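Local coordinates for protein glycerol dehydratase (Clostridium butyricum, PDB 1R9D) that probably dehydrates glycerol as a glycyl radical lyase that needs no coenzyme B12, and is captured here with glycerol bound, at residues 151-156 and 448-453; 454-459 and 489-494; 471-476 and 495-500; 619-624 and 635-640. One frame throughout, in Å; residues are numbered along the deposited sequence.

Contact 1 (151-156 and 448-453); sequences VFTVGN and SAFFNL
The ring of Phe451 lies with one face against CG1 of Val151, the methyl standing 4.1 Å from ring atom CE1. The two side chains run side by side in the same direction. In Phe451, CG anti to the backbone N (chi1 -172°) carries the ring toward strand 152-153, where CD1 comes to 3.7 Å from CB of Phe152, its partner in an antiparallel non-hydrogen-bonded pair. The next pair, Thr153 with Phe450, is hydrogen-bonded in both directions: Thr153 N gives to Phe450 O (2.9 Å) and Phe450 N to Thr153 O (3.1 Å). A third bond runs from Asn452 N to Val151 O (2.8 Å). Thr153 and Phe450 share the other face of the sheet, where the threonine methyl CG2 sits at the edge of the phenyl ring, near its plane. Threonine suits a strand end because its OG1 also accepts from Gly155 N (3.1 Å), an ST turn that leads into helix 155-159. Beyond the pairs, Val154 CG1 packs on Ala449 CB at 3.7 Å, and a water donates to both Val154 O and Ser448 O, bridging the two segments just past the paired residues. Asn452 ends its strand as the N-cap of helix 453-461, with OD1 accepting from Arg455 N while ND2 bonds to Thr652 OG1. Strand 449-452 also pairs in parallel with strand 543-551. The arrangement is thus a short antiparallel strand added to the mixed sheet of a PFL-like core, bordering the glycerol site: the Phe450 side chain lies about 3 Å from the bound glycerol (nearest atoms).

Contact 2 (454-459 and 489-494); sequences ARIVEL and KAYKAQ
NE2 of Gln494 is gripped by two acceptors of one loop, Pro473 O and Thr475 OG1, while CD and OE1 of this side chain lie against Leu459. The setting is a helix-helix packing, in which the short segments of helices 453-461 and 484-516 run past each other at 123° with their axes 9.0 Å apart. Gln494 reaches the neighbouring helix by bending at its second torsion (chi2 -63°), which turns CD toward the end of helix 453-461. Its side chain crosses that of Leu459 at about a right angle, and OE1 stands 3.8 Å from Leu459 CB. That oxygen is buried with no polar partner in the model, so the amide is held through its nitrogen alone.

One turn away the side-chain contacts are mainly apolar. Ile456 points at the other helix, and its branch methyl CG2 fits between two residues there, 3.7 Å from Tyr491 CD1 and 3.8 Å from Gln494 CB. A beta-branched residue suits this place because CG2, fixed close to the backbone, can pack between Tyr491 and Gln494 while CD1 reaches on toward Gln494 O. Tyr491 leans its ring across toward helix 453-461, the side chains of Ile456 and Tyr491 crossing at about a right angle, and its hydroxyl passes on to bond with Gly616 O. Val457 CG2 also approaches the ring, 4.1 Å from Tyr491 CE1.

Contact 3 (471-476 and 495-500); sequences IGPKTQ and MEYFVK
With CG anti to its backbone N (chi1 -178°), Tyr497 turns its ring root toward Pro473, whereas Phe498 holds CG anti to its carbonyl carbon (chi1 -70°) and swings its ring to Ile471 and Gly472. The two aromatic side chains, neighbours on helix 484-516, also touch each other: Tyr497 CD2 stands over the centre of the Phe498 ring, 3.8 Å above its plane. Against this aromatic pair lies the irregular loop 471-476. The proline ring crosses the tyrosine obliquely, bringing CG to 3.5 Å from Tyr497 CB, and its compact, rigid shape suits a close fit at the base of a ring. Gly472 presents only its CA, 3.8 Å from Phe498 CZ, and lacking a side chain it can run right beside the phenyl ring. Ile471 adds its carbonyl oxygen, 3.5 Å from Phe498 CZ and 3.7 Å from Tyr497 CE2, while its CG1 packs more loosely on Phe498. The tyrosine hydroxyl bonds to Glu142, and Tyr497 also meets His501 edge-to-face. No hydrogen bond joins the two segments, which implies a contact of van der Waals kind, perhaps aided by a weak attraction between the carbonyl oxygen and nearby ring hydrogens, while Gln494 just before the helical segment supplies polar bonds to the loop.

Contact 4 (619-624 and 635-640); sequences VYCREV and FQPGLY
One face of the Tyr620 ring carries Val624 CG2, 3.5 Å above the plane and offset toward the rim, while ring atom CE2 meets Pro637 CB obliquely at 3.9 Å. The ring also meets that of Phe451, their planes about 35° apart. Tyr620 CG lies anti to the backbone N (chi1 169°), starting the ring out toward the loop, where it slides past the proline in the opposite direction.

Pro637 is the centre of the contact. Its CG touches Cys621 CB at 3.7 Å and SG at the same distance, while CD rests 3.8 Å from Val624 CG1. A small, weakly polar cysteine and a branched valine one turn apart suit these two atoms of the proline ring, CG and CD, and the proline, having no backbone N-H, buries itself here without an unmet donor. Val624 reaches two residues further back, its CG1 touching Phe635 CB, and its carbonyl oxygen lies 3.4 Å from that same CB. The Phe635 ring itself leads off to helix 484-516, against Cys503 and Asn507.

Behind the loop, Gln636 and Gly638 make backbone bonds to strand 543-551, so the contact sets helix 607-624 onto the sheet. Strands 543-551 and 634-635 are parallel neighbours with this helix among those between them in the chain, an arrangement typical of a beta-alpha-beta crossover, here lengthened by additional helices.

How the contacts relate
From the N terminus, contact 1 closes by far the longest loop, bringing 151-156 to 448-453 across 291 residues, more than half of them helical. Strand 449-452 then runs straight into helix 453-461, where contact 2 opens. Contacts 2 and 3 cross, their segments alternating along the chain: the loop 471-476 lies between the two halves of contact 2, and both contacts end on consecutive segments of helix 484-516. Contact 4 follows in series, a short closure with ten residues between its segments. Phe451 packs on Ile456, Met495 and Phe498, and contact 1 also touches contact 4; helix 484-516 ties the strand pair to helices 453-461 and 607-624.

Contact 1 (151-156 and 448-453)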
loop_
_atom_site.group_PDB
_atom_site.type_symbol
_atom_site.label_atom_id
_atom_site.label_comp_id
_atom_site.label_asym_id
_atom_site.label_seq_id
_atom_site.Cartn_x
_atom_site.Cartn_y
_atom_site.Cartn_z
ATOM N N VAL A 151 -5.472 30.741 3.503
ATOM C CA VAL A 151 -4.935 31.164 2.213
ATOM C C VAL A 151 -5.507 30.276 1.107
ATOM O O VAL A 151 -5.831 30.753 0.018
ATOM C CB VAL A 151 -3.390 31.099 2.184
ATOM C CG1 VAL A 151 -2.880 31.341 0.769
ATOM C CG2 VAL A 151 -2.810 32.148 3.124
ATOM N N PHE A 152 -5.625 28.980 1.387
ATOM C CA PHE A 152 -6.182 28.054 0.410
ATOM C C PHE A 152 -6.898 26.908 1.119
ATOM O O PHE A 152 -6.772 26.749 2.333
ATOM C CB PHE A 152 -5.071 27.513 -0.508
ATOM C CG PHE A 152 -4.060 26.646 0.192
ATOM C CD1 PHE A 152 -4.314 25.296 0.420
ATOM C CD2 PHE A 152 -2.855 27.182 0.637
ATOM C CE1 PHE A 152 -3.384 24.495 1.080
ATOM C CE2 PHE A 152 -1.917 26.389 1.298
ATOM C CZ PHE A 152 -2.182 25.041 1.521
ATOM N N THR A 153 -7.667 26.133 0.365
ATOM C CA THR A 153 -8.383 24.992 0.926
ATOM C C THR A 153 -8.294 23.792 -0.004
ATOM O O THR A 153 -8.454 23.925 -1.214
ATOM C CB THR A 153 -9.880 25.295 1.156
ATOM O OG1 THR A 153 -10.547 24.090 1.559
ATOM C CG2 THR A 153 -10.536 25.815 -0.114
ATOM N N VAL A 154 -8.025 22.625 0.571
ATOM C CA VAL A 154 -7.947 21.393 -0.203
ATOM C C VAL A 154 -9.030 20.464 0.327
ATOM O O VAL A 154 -8.924 19.244 0.238
ATOM C CB VAL A 154 -6.565 20.708 -0.062
ATOM C CG1 VAL A 154 -5.499 21.522 -0.794
ATOM C CG2 VAL A 154 -6.193 20.573 1.406
ATOM N N GLY A 155 -10.088 21.059 0.867
ATOM C CA GLY A 155 -11.172 20.266 1.417
ATOM C C GLY A 155 -11.953 19.366 0.476
ATOM O O GLY A 155 -12.391 18.287 0.878
ATOM N N ASN A 156 -12.123 19.782 -0.776
ATOM C CA ASN A 156 -12.917 19.005 -1.723
ATOM C C ASN A 156 -12.651 17.495 -1.736
ATOM O O ASN A 156 -13.563 16.710 -1.464
ATOM C CB ASN A 156 -12.778 19.583 -3.139
ATOM C CG ASN A 156 -13.912 19.155 -4.057
ATOM O OD1 ASN A 156 -14.951 18.669 -3.595
ATOM N ND2 ASN A 156 -13.728 19.343 -5.360
ATOM N N SER A 448 -8.998 20.250 -7.361
ATOM C CA SER A 448 -8.233 19.795 -6.212
ATOM C C SER A 448 -8.045 20.825 -5.104
ATOM O O SER A 448 -7.622 20.475 -4.004
ATOM C CB SER A 448 -6.867 19.288 -6.679
ATOM O OG SER A 448 -6.067 20.347 -7.182
ATOM N N ALA A 449 -8.355 22.090 -5.381
ATOM C CA ALA A 449 -8.199 23.132 -4.368
ATOM C C ALA A 449 -8.620 24.513 -4.854
ATOM O O ALA A 449 -8.752 24.745 -6.052
ATOM C CB ALA A 449 -6.749 23.188 -3.909
ATOM N N PHE A 450 -8.856 25.412 -3.900
ATOM C CA PHE A 450 -9.185 26.807 -4.201
ATOM C C PHE A 450 -8.095 27.593 -3.482
ATOM O O PHE A 450 -7.779 27.312 -2.321
ATOM C CB PHE A 450 -10.566 27.211 -3.667
ATOM C CG PHE A 450 -11.714 26.687 -4.482
ATOM C CD1 PHE A 450 -12.548 25.701 -3.970
ATOM C CD2 PHE A 450 -11.966 27.185 -5.756
ATOM C CE1 PHE A 450 -13.623 25.219 -4.717
ATOM C CE2 PHE A 450 -13.035 26.711 -6.511
ATOM C CZ PHE A 450 -13.867 25.725 -5.988
ATOM N N PHE A 451 -7.525 28.571 -4.176
ATOM C CA PHE A 451 -6.426 29.381 -3.648
ATOM C C PHE A 451 -6.815 30.860 -3.683
ATOM O O PHE A 451 -7.217 31.370 -4.723
ATOM C CB PHE A 451 -5.190 29.136 -4.519
ATOM C CG PHE A 451 -3.931 29.753 -3.994
ATOM C CD1 PHE A 451 -3.049 29.010 -3.216
ATOM C CD2 PHE A 451 -3.602 31.067 -4.317
ATOM C CE1 PHE A 451 -1.851 29.561 -2.768
ATOM C CE2 PHE A 451 -2.405 31.634 -3.873
ATOM C CZ PHE A 451 -1.527 30.881 -3.100
ATOM N N ASN A 452 -6.696 31.536 -2.544
ATOM C CA ASN A 452 -7.064 32.951 -2.437
ATOM C C ASN A 452 -5.931 33.880 -2.870
ATOM O O ASN A 452 -5.014 34.155 -2.100
ATOM C CB ASN A 452 -7.464 33.275 -0.992
ATOM C CG ASN A 452 -8.102 34.645 -0.857
ATOM O OD1 ASN A 452 -7.800 35.563 -1.624
ATOM N ND2 ASN A 452 -8.982 34.795 0.131
ATOM N N LEU A 453 -6.004 34.365 -4.106
ATOM C CA LEU A 453 -4.984 35.264 -4.638
ATOM C C LEU A 453 -4.919 36.589 -3.879
ATOM O O LEU A 453 -3.841 37.164 -3.713
ATOM C CB LEU A 453 -5.252 35.540 -6.114
ATOM C CG LEU A 453 -5.250 34.346 -7.069
ATOM C CD1 LEU A 453 -5.783 34.806 -8.423
ATOM C CD2 LEU A 453 -3.843 33.765 -7.194
HETATM O O HOH W 1 -9.100 18.399 -2.498
#

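Contact 2 (454-459 and 489-494)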
loop_
_atom_site.group_PDB
_atom_site.type_symbol
_atom_site.label_atom_id
_atom_site.label_comp_id
_atom_site.label_asym_id
_atom_site.label_seq_id
_atom_site.Cartn_x
_atom_site.Cartn_y
_atom_site.Cartn_z
ATOM N N ALA A 454 -6.071 37.073 -3.420
ATOM C CA ALA A 454 -6.124 38.338 -2.688
ATOM C C ALA A 454 -5.339 38.287 -1.375
ATOM O O ALA A 454 -4.743 39.282 -0.958
ATOM C CB ALA A 454 -7.578 38.727 -2.421
ATOM N N ARG A 455 -5.342 37.130 -0.720
ATOM C CA ARG A 455 -4.612 36.976 0.533
ATOM C C ARG A 455 -3.115 37.113 0.313
ATOM O O ARG A 455 -2.393 37.548 1.205
ATOM C CB ARG A 455 -4.925 35.616 1.160
ATOM C CG ARG A 455 -6.314 35.541 1.771
ATOM C CD ARG A 455 -6.320 36.168 3.157
ATOM N NE ARG A 455 -5.613 35.314 4.107
ATOM C CZ ARG A 455 -5.143 35.717 5.282
ATOM N NH1 ARG A 455 -5.300 36.974 5.666
ATOM N NH2 ARG A 455 -4.512 34.859 6.075
ATOM N N ILE A 456 -2.641 36.734 -0.873
ATOM C CA ILE A 456 -1.217 36.839 -1.173
ATOM C C ILE A 456 -0.826 38.321 -1.246
ATOM O O ILE A 456 0.277 38.702 -0.849
ATOM C CB ILE A 456 -0.869 36.119 -2.508
ATOM C CG1 ILE A 456 -1.198 34.626 -2.392
ATOM C CG2 ILE A 456 0.612 36.296 -2.837
ATOM C CD1 ILE A 456 -0.454 33.900 -1.267
ATOM N N VAL A 457 -1.730 39.160 -1.744
ATOM C CA VAL A 457 -1.443 40.592 -1.816
ATOM C C VAL A 457 -1.375 41.138 -0.388
ATOM O O VAL A 457 -0.484 41.911 -0.055
ATOM C CB VAL A 457 -2.533 41.360 -2.596
ATOM C CG1 VAL A 457 -2.301 42.862 -2.466
ATOM C CG2 VAL A 457 -2.507 40.958 -4.067
ATOM N N GLU A 458 -2.316 40.715 0.452
ATOM C CA GLU A 458 -2.361 41.155 1.846
ATOM C C GLU A 458 -1.085 40.744 2.581
ATOM O O GLU A 458 -0.513 41.525 3.345
ATOM C CB GLU A 458 -3.594 40.558 2.541
ATOM C CG GLU A 458 -3.771 40.977 3.994
ATOM C CD GLU A 458 -5.069 40.464 4.612
ATOM O OE1 GLU A 458 -5.356 40.831 5.772
ATOM O OE2 GLU A 458 -5.802 39.695 3.947
ATOM N N LEU A 459 -0.635 39.515 2.345
ATOM C CA LEU A 459 0.574 39.018 2.989
ATOM C C LEU A 459 1.839 39.667 2.439
ATOM O O LEU A 459 2.866 39.689 3.114
ATOM C CB LEU A 459 0.662 37.495 2.853
ATOM C CG LEU A 459 -0.353 36.720 3.698
ATOM C CD1 LEU A 459 -0.275 35.240 3.351
ATOM C CD2 LEU A 459 -0.074 36.942 5.185
ATOM N N LYS A 489 8.434 41.111 -6.462
ATOM C CA LYS A 489 9.336 40.039 -6.047
ATOM C C LYS A 489 8.846 39.418 -4.748
ATOM O O LYS A 489 8.918 38.200 -4.566
ATOM C CB LYS A 489 10.760 40.567 -5.863
ATOM C CG LYS A 489 11.416 40.968 -7.162
ATOM C CD LYS A 489 12.876 41.342 -6.976
ATOM C CE LYS A 489 13.515 41.697 -8.312
ATOM N NZ LYS A 489 14.933 42.128 -8.152
ATOM N N ALA A 490 8.346 40.260 -3.848
ATOM C CA ALA A 490 7.828 39.788 -2.570
ATOM C C ALA A 490 6.530 39.015 -2.816
ATOM O O ALA A 490 6.270 37.997 -2.176
ATOM C CB ALA A 490 7.570 40.968 -1.642
ATOM N N TYR A 491 5.720 39.520 -3.741
ATOM C CA TYR A 491 4.454 38.897 -4.118
ATOM C C TYR A 491 4.741 37.479 -4.611
ATOM O O TYR A 491 4.077 36.518 -4.208
ATOM C CB TYR A 491 3.799 39.728 -5.225
ATOM C CG TYR A 491 2.575 39.124 -5.887
ATOM C CD1 TYR A 491 1.364 39.013 -5.207
ATOM C CD2 TYR A 491 2.622 38.707 -7.216
ATOM C CE1 TYR A 491 0.223 38.506 -5.842
ATOM C CE2 TYR A 491 1.495 38.202 -7.858
ATOM C CZ TYR A 491 0.301 38.105 -7.168
ATOM O OH TYR A 491 -0.814 37.619 -7.813
ATOM N N LYS A 492 5.738 37.353 -5.480
ATOM C CA LYS A 492 6.116 36.052 -6.019
ATOM C C LYS A 492 6.620 35.106 -4.927
ATOM O O LYS A 492 6.356 33.903 -4.974
ATOM C CB LYS A 492 7.184 36.222 -7.105
ATOM C CG LYS A 492 7.674 34.917 -7.734
ATOM C CD LYS A 492 8.469 35.206 -9.001
ATOM C CE LYS A 492 9.118 33.961 -9.580
ATOM N NZ LYS A 492 10.316 33.531 -8.803
ATOM N N ALA A 493 7.332 35.650 -3.943
ATOM C CA ALA A 493 7.863 34.843 -2.846
ATOM C C ALA A 493 6.747 34.289 -1.962
ATOM O O ALA A 493 6.824 33.146 -1.494
ATOM C CB ALA A 493 8.834 35.666 -2.009
ATOM N N GLN A 494 5.721 35.099 -1.714
ATOM C CA GLN A 494 4.591 34.641 -0.907
ATOM C C GLN A 494 3.823 33.578 -1.699
ATOM O O GLN A 494 3.435 32.544 -1.157
ATOM C CB GLN A 494 3.643 35.799 -0.579
ATOM C CG GLN A 494 4.185 36.832 0.404
ATOM C CD GLN A 494 4.475 36.259 1.787
ATOM O OE1 GLN A 494 3.751 35.392 2.284
ATOM N NE2 GLN A 494 5.530 36.761 2.422
#

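Contact 3 (471-476 and 495-500)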
loop_
_atom_site.group_PDB
_atom_site.type_symbol
_atom_site.label_atom_id
_atom_site.label_comp_id
_atom_site.label_asym_id
_atom_site.label_seq_id
_atom_site.Cartn_x
_atom_site.Cartn_y
_atom_site.Cartn_z
ATOM N N ILE A 471 2.974 33.601 9.334
ATOM C CA ILE A 471 2.478 32.438 8.599
ATOM C C ILE A 471 3.152 32.228 7.246
ATOM O O ILE A 471 3.180 31.108 6.731
ATOM C CB ILE A 471 0.944 32.512 8.374
ATOM C CG1 ILE A 471 0.591 33.706 7.479
ATOM C CG2 ILE A 471 0.231 32.614 9.715
ATOM C CD1 ILE A 471 -0.873 33.747 7.061
ATOM N N GLY A 472 3.691 33.298 6.671
ATOM C CA GLY A 472 4.358 33.184 5.387
ATOM C C GLY A 472 5.826 33.556 5.477
ATOM O O GLY A 472 6.322 33.845 6.563
ATOM N N PRO A 473 6.557 33.547 4.351
ATOM C CA PRO A 473 7.979 33.902 4.370
ATOM C C PRO A 473 8.123 35.332 4.870
ATOM O O PRO A 473 7.201 36.139 4.721
ATOM C CB PRO A 473 8.387 33.786 2.901
ATOM C CG PRO A 473 7.438 32.775 2.358
ATOM C CD PRO A 473 6.132 33.154 2.999
ATOM N N LYS A 474 9.260 35.651 5.472
ATOM C CA LYS A 474 9.456 37.014 5.939
ATOM C C LYS A 474 10.113 37.781 4.802
ATOM O O LYS A 474 11.336 37.893 4.731
ATOM C CB LYS A 474 10.340 37.062 7.186
ATOM C CG LYS A 474 10.263 38.412 7.889
ATOM C CD LYS A 474 11.141 38.478 9.125
ATOM C CE LYS A 474 11.032 39.846 9.789
ATOM N NZ LYS A 474 11.968 39.980 10.943
ATOM N N THR A 475 9.285 38.280 3.893
ATOM C CA THR A 475 9.772 39.040 2.756
ATOM C C THR A 475 10.073 40.482 3.167
ATOM O O THR A 475 9.708 40.917 4.258
ATOM C CB THR A 475 8.742 39.026 1.612
ATOM O OG1 THR A 475 7.432 39.266 2.144
ATOM C CG2 THR A 475 8.761 37.673 0.898
ATOM N N GLN A 476 10.750 41.210 2.289
ATOM C CA GLN A 476 11.115 42.600 2.551
ATOM C C GLN A 476 9.963 43.445 3.101
ATOM O O GLN A 476 8.841 43.388 2.594
ATOM C CB GLN A 476 11.648 43.231 1.265
ATOM C CG GLN A 476 11.802 44.738 1.318
ATOM C CD GLN A 476 12.329 45.304 0.020
ATOM O OE1 GLN A 476 11.878 44.927 -1.062
ATOM N NE2 GLN A 476 13.284 46.224 0.119
ATOM N N MET A 495 3.607 33.847 -2.983
ATOM C CA MET A 495 2.887 32.923 -3.859
ATOM C C MET A 495 3.586 31.566 -3.877
ATOM O O MET A 495 2.951 30.519 -3.734
ATOM C CB MET A 495 2.833 33.486 -5.285
ATOM C CG MET A 495 1.905 32.739 -6.242
ATOM S SD MET A 495 0.153 33.058 -5.924
ATOM C CE MET A 495 -0.044 34.705 -6.661
ATOM N N GLU A 496 4.902 31.596 -4.048
ATOM C CA GLU A 496 5.705 30.380 -4.101
ATOM C C GLU A 496 5.549 29.483 -2.881
ATOM O O GLU A 496 5.394 28.264 -3.009
ATOM C CB GLU A 496 7.180 30.751 -4.275
ATOM C CG GLU A 496 8.144 29.582 -4.178
ATOM C CD GLU A 496 9.585 30.020 -4.351
ATOM O OE1 GLU A 496 10.016 30.954 -3.631
ATOM O OE2 GLU A 496 10.290 29.435 -5.203
ATOM N N TYR A 497 5.587 30.086 -1.698
ATOM C CA TYR A 497 5.477 29.336 -0.456
ATOM C C TYR A 497 4.136 28.628 -0.293
ATOM O O TYR A 497 4.087 27.430 -0.017
ATOM C CB TYR A 497 5.698 30.262 0.741
ATOM C CG TYR A 497 5.649 29.546 2.077
ATOM C CD1 TYR A 497 6.738 28.803 2.526
ATOM C CD2 TYR A 497 4.502 29.578 2.871
ATOM C CE1 TYR A 497 6.695 28.108 3.731
ATOM C CE2 TYR A 497 4.445 28.880 4.085
ATOM C CZ TYR A 497 5.548 28.147 4.504
ATOM O OH TYR A 497 5.510 27.442 5.688
ATOM N N PHE A 498 3.045 29.363 -0.461
ATOM C CA PHE A 498 1.731 28.759 -0.289
ATOM C C PHE A 498 1.302 27.822 -1.412
ATOM O O PHE A 498 0.590 26.851 -1.159
ATOM C CB PHE A 498 0.692 29.852 -0.040
ATOM C CG PHE A 498 0.843 30.513 1.300
ATOM C CD1 PHE A 498 0.456 29.851 2.462
ATOM C CD2 PHE A 498 1.441 31.764 1.411
ATOM C CE1 PHE A 498 0.666 30.422 3.721
ATOM C CE2 PHE A 498 1.658 32.345 2.668
ATOM C CZ PHE A 498 1.270 31.671 3.822
ATOM N N VAL A 499 1.730 28.088 -2.643
ATOM C CA VAL A 499 1.368 27.191 -3.733
ATOM C C VAL A 499 2.089 25.862 -3.497
ATOM O O VAL A 499 1.534 24.795 -3.737
ATOM C CB VAL A 499 1.766 27.758 -5.115
ATOM C CG1 VAL A 499 1.560 26.698 -6.191
ATOM C CG2 VAL A 499 0.909 28.974 -5.437
ATOM N N LYS A 500 3.321 25.931 -3.002
ATOM C CA LYS A 500 4.085 24.720 -2.729
ATOM C C LYS A 500 3.338 23.819 -1.743
ATOM O O LYS A 500 3.186 22.619 -1.974
ATOM C CB LYS A 500 5.459 25.063 -2.146
ATOM C CG LYS A 500 6.348 23.843 -1.949
ATOM C CD LYS A 500 7.171 23.921 -0.673
ATOM C CE LYS A 500 8.109 25.112 -0.662
ATOM N NZ LYS A 500 8.923 25.140 0.590
#

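Contact 4 (619-624 and 635-640)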
loop_
_atom_site.group_PDB
_atom_site.type_symbol
_atom_site.label_atom_id
_atom_site.label_comp_id
_atom_site.label_asym_id
_atom_site.label_seq_id
_atom_site.Cartn_x
_atom_site.Cartn_y
_atom_site.Cartn_z
ATOM N N VAL A 619 1.703 34.769 -12.212
ATOM C CA VAL A 619 2.613 34.408 -11.132
ATOM C C VAL A 619 2.069 33.142 -10.462
ATOM O O VAL A 619 2.819 32.216 -10.154
ATOM C CB VAL A 619 2.729 35.542 -10.097
ATOM C CG1 VAL A 619 3.532 35.079 -8.888
ATOM C CG2 VAL A 619 3.407 36.753 -10.749
ATOM N N TYR A 620 0.758 33.114 -10.241
ATOM C CA TYR A 620 0.114 31.945 -9.645
ATOM C C TYR A 620 0.246 30.747 -10.594
ATOM O O TYR A 620 0.674 29.661 -10.198
ATOM C CB TYR A 620 -1.370 32.232 -9.410
ATOM C CG TYR A 620 -2.173 30.999 -9.054
ATOM C CD1 TYR A 620 -2.056 30.407 -7.795
ATOM C CD2 TYR A 620 -3.021 30.409 -9.986
ATOM C CE1 TYR A 620 -2.765 29.254 -7.472
ATOM C CE2 TYR A 620 -3.740 29.245 -9.673
ATOM C CZ TYR A 620 -3.604 28.678 -8.413
ATOM O OH TYR A 620 -4.314 27.541 -8.084
ATOM N N CYS A 621 -0.113 30.957 -11.854
ATOM C CA CYS A 621 -0.067 29.885 -12.843
ATOM C C CYS A 621 1.321 29.264 -13.024
ATOM O O CYS A 621 1.444 28.042 -13.136
ATOM C CB CYS A 621 -0.608 30.390 -14.186
ATOM S SG CYS A 621 -2.401 30.797 -14.177
ATOM N N ARG A 622 2.363 30.092 -13.041
ATOM C CA ARG A 622 3.723 29.581 -13.209
ATOM C C ARG A 622 4.168 28.735 -12.021
ATOM O O ARG A 622 4.946 27.793 -12.184
ATOM C CB ARG A 622 4.717 30.727 -13.415
ATOM C CG ARG A 622 4.484 31.544 -14.675
ATOM C CD ARG A 622 5.497 32.676 -14.766
ATOM N NE ARG A 622 5.197 33.615 -15.843
ATOM C CZ ARG A 622 5.005 34.917 -15.656
ATOM N NH1 ARG A 622 5.081 35.436 -14.435
ATOM N NH2 ARG A 622 4.740 35.704 -16.691
ATOM N N GLU A 623 3.688 29.068 -10.828
ATOM C CA GLU A 623 4.044 28.289 -9.653
ATOM C C GLU A 623 3.373 26.916 -9.726
ATOM O O GLU A 623 4.020 25.895 -9.511
ATOM C CB GLU A 623 3.610 28.996 -8.361
ATOM C CG GLU A 623 4.396 30.256 -8.002
ATOM C CD GLU A 623 5.898 30.038 -7.960
ATOM O OE1 GLU A 623 6.348 29.011 -7.403
ATOM O OE2 GLU A 623 6.637 30.908 -8.474
ATOM N N VAL A 624 2.080 26.899 -10.037
ATOM C CA VAL A 624 1.335 25.644 -10.126
ATOM C C VAL A 624 1.978 24.663 -11.114
ATOM O O VAL A 624 2.080 23.465 -10.832
ATOM C CB VAL A 624 -0.137 25.895 -10.537
ATOM C CG1 VAL A 624 -0.858 24.568 -10.758
ATOM C CG2 VAL A 624 -0.852 26.692 -9.449
ATOM N N PHE A 635 0.535 19.247 -12.667
ATOM C CA PHE A 635 -0.501 20.110 -12.117
ATOM C C PHE A 635 -0.752 21.155 -13.205
ATOM O O PHE A 635 0.158 21.499 -13.968
ATOM C CB PHE A 635 -0.013 20.832 -10.854
ATOM C CG PHE A 635 -0.216 20.060 -9.585
ATOM C CD1 PHE A 635 0.494 18.889 -9.334
ATOM C CD2 PHE A 635 -1.108 20.521 -8.624
ATOM C CE1 PHE A 635 0.318 18.189 -8.139
ATOM C CE2 PHE A 635 -1.295 19.828 -7.424
ATOM C CZ PHE A 635 -0.582 18.661 -7.179
ATOM N N GLN A 636 -1.985 21.637 -13.298
ATOM C CA GLN A 636 -2.325 22.676 -14.263
ATOM C C GLN A 636 -3.297 23.597 -13.543
ATOM O O GLN A 636 -4.245 23.137 -12.906
ATOM C CB GLN A 636 -2.955 22.086 -15.531
ATOM C CG GLN A 636 -4.122 21.162 -15.294
ATOM C CD GLN A 636 -4.760 20.684 -16.587
ATOM O OE1 GLN A 636 -4.383 21.116 -17.683
ATOM N NE2 GLN A 636 -5.741 19.797 -16.465
ATOM N N PRO A 637 -3.069 24.914 -13.629
ATOM C CA PRO A 637 -3.936 25.887 -12.964
ATOM C C PRO A 637 -5.254 26.223 -13.648
ATOM O O PRO A 637 -5.389 26.129 -14.862
ATOM C CB PRO A 637 -3.033 27.109 -12.848
ATOM C CG PRO A 637 -2.269 27.051 -14.152
ATOM C CD PRO A 637 -1.904 25.579 -14.251
ATOM N N GLY A 638 -6.227 26.610 -12.833
ATOM C CA GLY A 638 -7.520 27.024 -13.339
ATOM C C GLY A 638 -7.834 28.338 -12.636
ATOM O O GLY A 638 -7.161 28.681 -11.662
ATOM N N LEU A 639 -8.833 29.066 -13.128
ATOM C CA LEU A 639 -9.240 30.337 -12.533
ATOM C C LEU A 639 -10.769 30.420 -12.503
ATOM O O LEU A 639 -11.377 31.075 -13.343
ATOM C CB LEU A 639 -8.662 31.513 -13.344
ATOM C CG LEU A 639 -7.133 31.621 -13.445
ATOM C CD1 LEU A 639 -6.773 32.635 -14.515
ATOM C CD2 LEU A 639 -6.531 32.018 -12.097
ATOM N N TYR A 640 -11.382 29.717 -11.549
ATOM C CA TYR A 640 -12.841 29.722 -11.383
ATOM C C TYR A 640 -13.127 29.632 -9.883
ATOM O O TYR A 640 -12.294 29.139 -9.121
ATOM C CB TYR A 640 -13.497 28.592 -12.188
ATOM C CG TYR A 640 -13.195 27.174 -11.756
ATOM C CD1 TYR A 640 -13.871 26.592 -10.687
ATOM C CD2 TYR A 640 -12.283 26.393 -12.466
ATOM C CE1 TYR A 640 -13.653 25.255 -10.335
ATOM C CE2 TYR A 640 -12.055 25.060 -12.126
ATOM C CZ TYR A 640 -12.742 24.498 -11.065
ATOM O OH TYR A 640 -12.521 23.177 -10.742
#